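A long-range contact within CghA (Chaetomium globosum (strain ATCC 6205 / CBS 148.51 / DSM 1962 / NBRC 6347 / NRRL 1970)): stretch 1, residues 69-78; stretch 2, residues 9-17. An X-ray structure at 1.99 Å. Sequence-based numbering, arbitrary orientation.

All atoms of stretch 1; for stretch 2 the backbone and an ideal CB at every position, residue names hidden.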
# COMPACT_ATOMS: atom_id res chain seq x y z
N ASP A 69 0.23 -15.37 -2.22
CA ASP A 69 -1.00 -15.36 -3.01
C ASP A 69 -1.36 -16.80 -3.36
O ASP A 69 -0.75 -17.40 -4.26
CB ASP A 69 -0.84 -14.49 -4.25
CG ASP A 69 -2.15 -14.24 -4.99
OD1 ASP A 69 -3.14 -14.96 -4.73
OD2 ASP A 69 -2.20 -13.33 -5.85
N GLY A 70 -2.37 -17.34 -2.67
CA GLY A 70 -2.77 -18.71 -2.92
C GLY A 70 -3.24 -18.93 -4.34
O GLY A 70 -2.93 -19.95 -4.96
N SER A 71 -3.97 -17.96 -4.90
CA SER A 71 -4.54 -18.13 -6.23
C SER A 71 -3.51 -18.19 -7.34
O SER A 71 -3.84 -18.62 -8.45
CB SER A 71 -5.52 -17.01 -6.54
OG SER A 71 -4.88 -15.74 -6.54
N GLN A 72 -2.27 -17.75 -7.11
CA GLN A 72 -1.33 -17.75 -8.21
C GLN A 72 -0.26 -18.84 -8.01
O GLN A 72 0.82 -18.80 -8.61
CB GLN A 72 -0.77 -16.33 -8.34
CG GLN A 72 0.13 -16.09 -9.52
CD GLN A 72 0.59 -14.65 -9.61
OE1 GLN A 72 0.28 -13.81 -8.76
NE2 GLN A 72 1.26 -14.32 -10.73
N ALA A 73 -0.56 -19.82 -7.16
CA ALA A 73 0.26 -21.02 -7.03
C ALA A 73 0.42 -21.70 -8.39
O ALA A 73 -0.48 -21.64 -9.24
CB ALA A 73 -0.34 -21.99 -6.00
N PRO A 74 1.57 -22.36 -8.63
CA PRO A 74 2.63 -22.64 -7.65
C PRO A 74 3.46 -21.42 -7.22
O PRO A 74 4.01 -21.43 -6.12
CB PRO A 74 3.52 -23.65 -8.38
CG PRO A 74 3.38 -23.29 -9.82
CD PRO A 74 1.95 -22.80 -9.98
N ALA A 75 3.52 -20.38 -8.06
CA ALA A 75 4.34 -19.20 -7.78
C ALA A 75 3.62 -18.25 -6.81
O ALA A 75 3.32 -17.10 -7.12
CB ALA A 75 4.70 -18.49 -9.08
N SER A 76 3.36 -18.76 -5.61
CA SER A 76 2.58 -18.01 -4.63
C SER A 76 3.38 -16.98 -3.86
O SER A 76 2.77 -16.11 -3.23
CB SER A 76 1.92 -18.97 -3.63
OG SER A 76 0.81 -19.63 -4.21
N PHE A 77 4.70 -17.07 -3.86
CA PHE A 77 5.54 -16.26 -2.98
C PHE A 77 6.38 -15.31 -3.82
O PHE A 77 7.10 -15.74 -4.72
CB PHE A 77 6.43 -17.13 -2.10
CG PHE A 77 5.69 -18.25 -1.46
CD1 PHE A 77 4.49 -18.01 -0.80
CD2 PHE A 77 6.17 -19.55 -1.52
CE1 PHE A 77 3.79 -19.03 -0.21
CE2 PHE A 77 5.46 -20.58 -0.93
CZ PHE A 77 4.27 -20.32 -0.28
N ARG A 78 6.29 -14.03 -3.49
CA ARG A 78 6.68 -13.01 -4.45
C ARG A 78 6.94 -11.73 -3.67
O ARG A 78 6.16 -11.38 -2.77
CB ARG A 78 5.54 -12.84 -5.46
CG ARG A 78 5.76 -12.00 -6.67
CD ARG A 78 4.44 -11.98 -7.42
NE ARG A 78 4.02 -13.31 -7.86
CZ ARG A 78 4.38 -13.89 -9.00
NH1 ARG A 78 5.13 -13.24 -9.88
NH2 ARG A 78 3.95 -15.11 -9.28
N UNK A 9 5.99 -21.38 8.01
CA UNK A 9 6.95 -21.74 6.98
C UNK A 9 6.23 -22.43 5.83
O UNK A 9 5.68 -23.53 6.00
CB UNK A 9 8.05 -22.64 7.55
N UNK A 10 6.25 -21.79 4.67
CA UNK A 10 5.60 -22.27 3.46
C UNK A 10 6.68 -22.49 2.41
O UNK A 10 7.39 -21.55 2.04
CB UNK A 10 4.53 -21.29 2.97
N UNK A 11 6.80 -23.72 1.95
CA UNK A 11 7.90 -24.17 1.12
C UNK A 11 7.45 -25.40 0.35
O UNK A 11 6.43 -26.01 0.66
CB UNK A 11 9.14 -24.47 1.96
N UNK A 12 8.25 -25.77 -0.65
CA UNK A 12 7.90 -27.00 -1.32
C UNK A 12 6.66 -26.84 -2.18
O UNK A 12 6.32 -25.75 -2.64
CB UNK A 12 7.69 -28.12 -0.29
N UNK A 13 5.96 -27.96 -2.39
CA UNK A 13 4.82 -27.99 -3.30
C UNK A 13 3.54 -28.49 -2.65
O UNK A 13 2.59 -28.82 -3.36
CB UNK A 13 5.15 -28.87 -4.51
N UNK A 14 3.49 -28.57 -1.32
CA UNK A 14 2.29 -29.00 -0.62
C UNK A 14 1.86 -27.97 0.43
O UNK A 14 1.25 -28.32 1.43
CB UNK A 14 2.52 -30.36 0.04
N UNK A 15 2.17 -26.69 0.20
CA UNK A 15 1.82 -25.64 1.15
C UNK A 15 0.38 -25.17 1.00
O UNK A 15 -0.16 -24.55 1.92
CB UNK A 15 2.77 -24.45 0.98
N UNK A 16 -0.24 -25.44 -0.15
CA UNK A 16 -1.59 -24.96 -0.43
C UNK A 16 -2.62 -25.89 0.20
O UNK A 16 -2.49 -27.11 0.16
CB UNK A 16 -1.82 -24.85 -1.94
N UNK A 17 -3.65 -25.30 0.81
CA UNK A 17 -4.76 -26.10 1.29
C UNK A 17 -5.58 -26.63 0.12
O UNK A 17 -5.49 -26.15 -1.01
CB UNK A 17 -5.64 -25.28 2.24

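Position 9 lies in a strand, with phi/psi of -119/115°. No atom of stretch 1 comes within 5.5 Å of its ideal CB, so this contact sets no preference. The residue is Leu9, which does not touch stretch 1.

Position 10 continues the strand, and its CB points toward stretch 1. The ideal CB sits 3.4 Å from CZ of Phe77, which is tight. The ring offers carbon and no polar partner, so an apolar side chain suits, and one that leads on past the ring tip fits best. Leucine, isoleucine, valine or methionine could all serve. The residue is Leu10. Its CB makes the close contact with Phe77 CZ, at 3.4 Å, and chi1 is m.

Position 11 points away, into space that stretch 1 leaves open. Many residues would do, polar ones included. It is Gln11, whose backbone N lies 4.5 Å from Phe77 CE2.

Position 12 also points away. Its phi of 72° with psi of -154° by itself favours glycine, and the residue is Gly12.

Position 13 points sideways. The CA of position 13 is 7.2 Å from Pro74 CA, but its ideal CB has no neighbour in stretch 1, so the choice is wide. It is Asp13, and its side chain leads away.

Position 14 is out of reach, and stretch 1 gives no hint. It is Gln14.

Position 15 points toward stretch 1, with its ideal CB 4.6 Å from Phe77 CZ. Beyond that CB lies a space lined by the Phe77 ring, Ala73, Ser76 OG and Pro74 O. The depth calls for a long apolar side chain; leucine or methionine could enter, and an aromatic ring would reach further. The residue is Phe15, with chi1 p. Phe77 CE2 lies over one face of its ring, 3.7 Å from Phe15 CE2. The two ring planes are inclined at 48°, with centroids 4.6 Å apart. At the edge of the Phe15 ring, CE1 is 3.6 Å from Ser76 OG and CZ is 3.7 Å from Pro74 O. Ser76 OG donates its hydrogen bond to Asp69 O, within its own stretch.

Position 16 points toward Ala73, whose CB is 5.2 Å from the ideal CB. Gly70 has no side chain, and room remains beside it. A branched or flexible apolar residue suits: leucine, isoleucine or methionine. It is Leu16. Its CD2 packs 3.9 Å from Ala73 CB, and its CD1 lies 3.8 Å from Gly70 O.

Position 17 is out of reach and unconstrained here. It is Ala17.

Stretch 2 (9-17) LLQGDQFLA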
# COMPACT_ATOMS: atom_id res chain seq x y z
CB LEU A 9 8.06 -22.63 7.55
CG LEU A 9 9.02 -23.28 6.56
CD1 LEU A 9 9.80 -22.24 5.79
CD2 LEU A 9 9.99 -24.20 7.31
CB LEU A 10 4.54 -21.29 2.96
CG LEU A 10 3.25 -21.08 3.78
CD1 LEU A 10 3.52 -20.45 5.10
CD2 LEU A 10 2.32 -20.17 2.99
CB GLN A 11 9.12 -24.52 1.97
CG GLN A 11 8.86 -25.77 2.79
CD GLN A 11 9.98 -26.08 3.75
OE1 GLN A 11 10.97 -25.35 3.83
NE2 GLN A 11 9.82 -27.15 4.51
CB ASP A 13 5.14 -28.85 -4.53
CG ASP A 13 5.22 -30.34 -4.20
OD1 ASP A 13 5.91 -30.72 -3.23
OD2 ASP A 13 4.56 -31.12 -4.92
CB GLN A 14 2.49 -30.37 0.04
CG GLN A 14 2.93 -31.48 -0.91
CD GLN A 14 1.82 -31.91 -1.86
OE1 GLN A 14 2.03 -32.04 -3.07
NE2 GLN A 14 0.63 -32.15 -1.32
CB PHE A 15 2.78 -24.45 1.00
CG PHE A 15 2.76 -23.81 -0.38
CD1 PHE A 15 1.71 -22.99 -0.77
CD2 PHE A 15 3.78 -24.05 -1.28
CE1 PHE A 15 1.69 -22.41 -2.03
CE2 PHE A 15 3.77 -23.48 -2.54
CZ PHE A 15 2.72 -22.66 -2.91
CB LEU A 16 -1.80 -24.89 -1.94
CG LEU A 16 -2.79 -23.89 -2.53
CD1 LEU A 16 -2.37 -22.46 -2.23
CD2 LEU A 16 -2.88 -24.11 -4.03
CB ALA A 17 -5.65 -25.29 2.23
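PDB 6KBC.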